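Local coordinates for outer membrane protein (Bartonella henselae, PDB 2FI9), which is of unknown function, carries the name outer membrane protein, and belongs to an uncharacterised family (DUF498/DUF598), at residues 26-29 with 30-33; 99-103 with 104-108; 111-114 with 115-118. One frame throughout, in Å; residues are numbered along the deposited sequence.

Interaction 1 of 3, residues 26-29 with 30-33; sequences FRFA and DMSH
F26 pairs with H33 and F28 with M31 in a tight antiparallel hairpin, its strand segments 4.8 Å apart at 155° and joined by a type I' turn from F28 to M31. Both are hydrogen-bonded pairs. The F26–H33 rung is the straighter: H33 N to F26 O is 2.9 Å with an N-H...O angle of 172°. At the turn, M31 N reaches F28 O at 2.8 Å and stands well above the carbonyl plane. A29 and D30 fill the two turn corners, both with positive phi, as a type I' turn requires. R27 and S32 form the non-hydrogen-bonded pair between the rungs, on the other face from the phenylalanines.

The side-chain contact centres on the F28 ring. Its chi1 of 51° sets CG between the backbone N and the carbonyl carbon, and the ring lies over the hairpin toward the partner strand. The ring and the H33 side chain run alongside each other. F28 CE2 lies 3.7 Å from H33 CB. Near the CE1 atom, the M31 chain bends at its last torsion and brings CE to 4.0 Å from F28 CE1. M31 SD sits 5.4 Å from the F28 ring centroid, an oblique Met-aromatic contact.

Strand 25-28 is the middle strand of a three-stranded antiparallel sheet. Its other edge pairs with strand 18-22, where the R27 backbone bonds to D19 and A20. F28 also touches I18. F26 is buried against I18 and Y21 and reaches T103 and V107 of helix 103-115, so F26 joins the hairpin to that helix.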
# COMPACT_ATOMS: atom_id res chain seq x y z
N PHE A 26 8.13 -3.64 -8.24
CA PHE A 26 7.00 -3.01 -8.89
C PHE A 26 7.48 -2.15 -10.03
O PHE A 26 8.63 -1.66 -10.04
CB PHE A 26 6.22 -2.15 -7.88
CG PHE A 26 5.64 -2.94 -6.75
CD1 PHE A 26 4.45 -3.66 -6.92
CD2 PHE A 26 6.29 -3.00 -5.52
CE1 PHE A 26 3.91 -4.42 -5.86
CE2 PHE A 26 5.78 -3.75 -4.48
CZ PHE A 26 4.58 -4.48 -4.65
N ARG A 27 6.59 -1.97 -11.00
CA ARG A 27 6.83 -1.02 -12.09
C ARG A 27 5.73 0.03 -12.07
O ARG A 27 4.55 -0.31 -11.97
CB ARG A 27 6.88 -1.71 -13.45
CG ARG A 27 7.88 -2.85 -13.54
CD ARG A 27 7.86 -3.43 -14.94
NE ARG A 27 8.54 -2.51 -15.85
CZ ARG A 27 8.21 -2.28 -17.11
NH1 ARG A 27 8.92 -1.42 -17.82
NH2 ARG A 27 7.16 -2.89 -17.67
N PHE A 28 6.11 1.29 -12.15
CA PHE A 28 5.16 2.40 -12.14
C PHE A 28 5.81 3.63 -12.74
O PHE A 28 7.01 3.86 -12.56
CB PHE A 28 4.70 2.71 -10.71
CG PHE A 28 5.83 2.89 -9.73
CD1 PHE A 28 6.35 4.16 -9.48
CD2 PHE A 28 6.36 1.79 -9.06
CE1 PHE A 28 7.40 4.34 -8.56
CE2 PHE A 28 7.42 1.96 -8.15
CZ PHE A 28 7.93 3.24 -7.91
N ALA A 29 5.01 4.43 -13.46
CA ALA A 29 5.47 5.74 -13.92
C ALA A 29 6.76 5.61 -14.73
O ALA A 29 7.69 6.43 -14.60
CB ALA A 29 5.67 6.66 -12.71
N ASP A 30 6.82 4.57 -15.57
CA ASP A 30 8.00 4.25 -16.38
C ASP A 30 9.29 4.02 -15.58
O ASP A 30 10.40 4.15 -16.11
CB ASP A 30 8.21 5.30 -17.48
CG ASP A 30 7.05 5.36 -18.44
OD1 ASP A 30 6.65 4.29 -18.96
OD2 ASP A 30 6.52 6.47 -18.67
N MET A 31 9.13 3.67 -14.31
CA MET A 31 10.24 3.36 -13.43
C MET A 31 10.06 1.92 -12.92
O MET A 31 8.96 1.34 -13.03
CB MET A 31 10.24 4.30 -12.22
CG MET A 31 10.72 5.73 -12.43
SD MET A 31 10.46 6.58 -10.84
CE MET A 31 11.13 5.40 -9.68
N SER A 32 11.14 1.35 -12.38
CA SER A 32 11.13 0.06 -11.70
C SER A 32 11.68 0.29 -10.29
O SER A 32 12.65 1.02 -10.11
CB SER A 32 12.04 -0.92 -12.44
OG SER A 32 11.94 -2.23 -11.90
N HIS A 33 11.04 -0.31 -9.29
CA HIS A 33 11.59 -0.25 -7.94
C HIS A 33 11.67 -1.66 -7.39
O HIS A 33 10.71 -2.42 -7.49
CB HIS A 33 10.71 0.62 -7.04
CG HIS A 33 11.20 0.70 -5.63
ND1 HIS A 33 10.68 -0.06 -4.61
CD2 HIS A 33 12.17 1.46 -5.06
CE1 HIS A 33 11.30 0.22 -3.48
NE2 HIS A 33 12.22 1.14 -3.73

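Interaction 2 of 3, residues 99-103 with 104-108; sequences DTMST and GAAVR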
# COMPACT_ATOMS: atom_id res chain seq x y z
N ASP A 99 -8.22 -2.83 4.36
CA ASP A 99 -8.43 -4.24 4.15
C ASP A 99 -7.20 -4.88 3.56
O ASP A 99 -6.41 -4.24 2.88
CB ASP A 99 -9.65 -4.48 3.28
CG ASP A 99 -10.28 -5.82 3.53
OD1 ASP A 99 -9.93 -6.51 4.55
OD2 ASP A 99 -11.13 -6.20 2.71
N THR A 100 -7.03 -6.17 3.84
CA THR A 100 -5.91 -6.92 3.33
C THR A 100 -6.39 -7.84 2.21
O THR A 100 -7.56 -8.21 2.14
CB THR A 100 -5.27 -7.75 4.45
OG1 THR A 100 -6.24 -8.66 4.95
CG2 THR A 100 -4.80 -6.84 5.62
N MET A 101 -5.45 -8.24 1.36
CA MET A 101 -5.66 -9.15 0.19
C MET A 101 -4.24 -9.40 -0.32
O MET A 101 -3.29 -8.71 0.10
CB MET A 101 -6.50 -8.43 -0.91
CG MET A 101 -5.96 -7.01 -1.32
SD MET A 101 -7.12 -5.79 -2.04
CE MET A 101 -8.07 -5.34 -0.57
N SER A 102 -4.07 -10.36 -1.21
CA SER A 102 -2.77 -10.59 -1.83
C SER A 102 -2.22 -9.31 -2.48
O SER A 102 -2.98 -8.36 -2.79
CB SER A 102 -2.89 -11.69 -2.88
OG SER A 102 -3.64 -11.19 -3.98
N THR A 103 -0.91 -9.27 -2.69
CA THR A 103 -0.29 -8.12 -3.34
C THR A 103 -0.87 -7.90 -4.74
O THR A 103 -1.16 -6.77 -5.11
CB THR A 103 1.25 -8.22 -3.35
OG1 THR A 103 1.72 -8.04 -2.01
CG2 THR A 103 1.92 -7.13 -4.27
N GLY A 104 -1.10 -8.98 -5.47
CA GLY A 104 -1.69 -8.89 -6.83
C GLY A 104 -3.06 -8.21 -6.80
O GLY A 104 -3.31 -7.27 -7.54
N ALA A 105 -3.91 -8.69 -5.89
CA ALA A 105 -5.26 -8.16 -5.72
C ALA A 105 -5.20 -6.70 -5.30
O ALA A 105 -5.99 -5.89 -5.78
CB ALA A 105 -6.03 -8.98 -4.69
N ALA A 106 -4.29 -6.36 -4.39
CA ALA A 106 -4.20 -4.99 -3.92
C ALA A 106 -3.79 -4.04 -5.06
O ALA A 106 -4.35 -2.93 -5.21
CB ALA A 106 -3.24 -4.90 -2.75
N VAL A 107 -2.83 -4.47 -5.88
CA VAL A 107 -2.43 -3.67 -7.04
C VAL A 107 -3.63 -3.37 -7.94
O VAL A 107 -3.87 -2.21 -8.32
CB VAL A 107 -1.30 -4.35 -7.88
CG1 VAL A 107 -1.15 -3.69 -9.28
CG2 VAL A 107 0.03 -4.38 -7.10
N ARG A 108 -4.38 -4.42 -8.28
CA ARG A 108 -5.48 -4.29 -9.23
C ARG A 108 -6.57 -3.40 -8.68
O ARG A 108 -7.11 -2.57 -9.41
CB ARG A 108 -6.03 -5.66 -9.61
CG ARG A 108 -5.09 -6.46 -10.48
CD ARG A 108 -5.71 -7.79 -10.90
NE ARG A 108 -5.90 -8.71 -9.78
CZ ARG A 108 -5.01 -9.64 -9.41
NH1 ARG A 108 -3.85 -9.76 -10.04
NH2 ARG A 108 -5.29 -10.44 -8.39
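The chi1 of S102, 70°, places OG between its own backbone N and carbonyl carbon, where it faces the first turn of the helix and accepts from A105 N. M101 has a similar first torsion, 51°, which turns CG toward the helix from the end of the strand.

S102 is the N-cap residue. The bond from A105 N to S102 OG is 3.2 Å long and fairly straight, at 162°. The hydroxyl thus satisfies an amide at the helix start that has no earlier turn to bond to. S102 OG also lies 3.3 Å from A105 CB. From the backbone, S102 O accepts from A106 N at 2.9 Å. T103 O then accepts from V107 N at 2.9 Å, and the regular helical pattern is under way.

M101 packs alongside this first turn. M101 CB touches A105 CB at 3.8 Å. M101 CG lies 3.7 Å from A106 CB, and the sulfur continues past the A106 backbone, with M101 SD 3.6 Å from A106 CA. One turn further on, V107 CG2 rests 3.3 Å from T103 O.

The contact is the junction where strand 97-101, an outermost strand of the five-stranded mixed sheet, passes into helix 103-115. It opens the helical half of a beta-alpha-beta crossover: the helix leads on to strand 120-124, parallel to 97-101, with strand 71-75 between the two. M101 bonds to I74 and T76 of that neighbouring region through its backbone and touches L73. T103 OG1 is held by F125 O and G77 N, which ties the helix start to neighbouring loops. V107 meets I18 and Y21 of strand 18-22.

Interaction 3 of 3, residues 111-114 with 115-118; sequences NVLL and AEDR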
# COMPACT_ATOMS: atom_id res chain seq x y z
N ASN A 111 -5.37 0.32 -8.48
CA ASN A 111 -5.43 0.95 -9.79
C ASN A 111 -6.84 1.42 -10.11
O ASN A 111 -7.04 2.54 -10.58
CB ASN A 111 -4.91 0.01 -10.88
CG ASN A 111 -3.40 -0.14 -10.83
OD1 ASN A 111 -2.70 0.59 -10.12
ND2 ASN A 111 -2.87 -1.08 -11.61
N VAL A 112 -7.82 0.55 -9.83
CA VAL A 112 -9.21 0.83 -10.15
C VAL A 112 -9.71 2.02 -9.33
O VAL A 112 -10.26 2.98 -9.89
CB VAL A 112 -10.10 -0.43 -9.94
CG1 VAL A 112 -11.57 -0.04 -9.81
CG2 VAL A 112 -9.91 -1.42 -11.10
N LEU A 113 -9.49 1.97 -8.02
CA LEU A 113 -9.92 3.05 -7.13
C LEU A 113 -9.20 4.37 -7.41
O LEU A 113 -9.81 5.45 -7.32
CB LEU A 113 -9.73 2.65 -5.67
CG LEU A 113 -10.58 1.49 -5.15
CD1 LEU A 113 -10.14 1.17 -3.75
CD2 LEU A 113 -12.06 1.86 -5.17
N LEU A 114 -7.92 4.28 -7.76
CA LEU A 114 -7.16 5.47 -8.17
C LEU A 114 -7.79 6.15 -9.40
O LEU A 114 -7.97 7.38 -9.43
CB LEU A 114 -5.69 5.11 -8.43
CG LEU A 114 -4.81 6.31 -8.75
CD1 LEU A 114 -4.73 7.26 -7.55
CD2 LEU A 114 -3.43 5.83 -9.18
N ALA A 115 -8.15 5.34 -10.39
CA ALA A 115 -8.81 5.81 -11.61
C ALA A 115 -10.16 6.47 -11.33
O ALA A 115 -10.61 7.33 -12.09
CB ALA A 115 -8.97 4.66 -12.61
N GLU A 116 -10.82 6.04 -10.26
CA GLU A 116 -12.09 6.61 -9.83
C GLU A 116 -11.91 7.86 -8.95
O GLU A 116 -12.89 8.38 -8.41
CB GLU A 116 -12.88 5.57 -9.03
CG GLU A 116 -13.57 4.49 -9.84
CD GLU A 116 -14.23 3.42 -8.97
OE1 GLU A 116 -14.39 3.62 -7.72
OE2 GLU A 116 -14.57 2.37 -9.54
N ASP A 117 -10.67 8.33 -8.79
CA ASP A 117 -10.36 9.49 -7.94
C ASP A 117 -10.76 9.33 -6.48
O ASP A 117 -11.11 10.30 -5.81
CB ASP A 117 -10.99 10.78 -8.51
CG ASP A 117 -10.53 11.08 -9.93
OD1 ASP A 117 -9.31 11.07 -10.18
OD2 ASP A 117 -11.41 11.33 -10.79
N ARG A 118 -10.69 8.11 -5.96
CA ARG A 118 -10.96 7.85 -4.54
C ARG A 118 -9.72 8.23 -3.75
O ARG A 118 -8.60 8.13 -4.27
CB ARG A 118 -11.31 6.38 -4.30
CG ARG A 118 -12.28 5.73 -5.32
CD ARG A 118 -13.66 6.40 -5.37
NE ARG A 118 -14.27 6.44 -4.05
CZ ARG A 118 -14.95 5.44 -3.50
NH1 ARG A 118 -15.45 5.57 -2.28
NH2 ARG A 118 -15.13 4.29 -4.16
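A Schellman motif ends the helix here, with D117 as its C-prime residue and L113 and R118 meeting across it. R118 N bonds to L113 O at 3.1 Å, at an angle of 164°. Inside that loop, D117 N reaches L114 O at 2.9 Å, from well above the carbonyl plane. D117 has a positive phi of 60°, which turns the chain out of the helix. Before the turn the helical bonding continues: A115 N bonds to N111 O, and E116 N to V112 O. E116 N also makes a weak bond to L113 O, so that carbonyl is shared.

The motif closes helix 103-115 and leads the chain toward strand 120-124. R118 bends at chi2 and chi3 and curls back across the L113 side chain. R118 CG lies 3.2 Å from L113 O and 3.9 Å from L113 CD2. E116 stretches alongside V112, with OE2 3.9 Å from V112 CG1. E116 OE1 lies in the guanidinium plane of R118, at its edge, in a long salt bridge of 3.7 Å to NH2. On another side of the helix, N111 OD1 accepts from I18 N, and L114 touches R15 and P17.

The three contacts follow one another along the chain. Interaction 1 is the second hairpin of the three-stranded sheet. Interactions 2 and 3 lie near the start and the finish of helix 103-115, their centres about 14 Å apart. Interactions 1 and 2 have centres about 17 Å apart but touch: F26 CE1 packs 3.7 Å from T103 CG2 and 4.1 Å from V107 CG2. Interaction 3 stands about 18 Å from interaction 1 between centres and does not touch it. The helix is the connection between strands 97-101 and 120-124 of the mixed sheet, and its first turns also pack on F26 of the hairpin. Its far end lies at the surface.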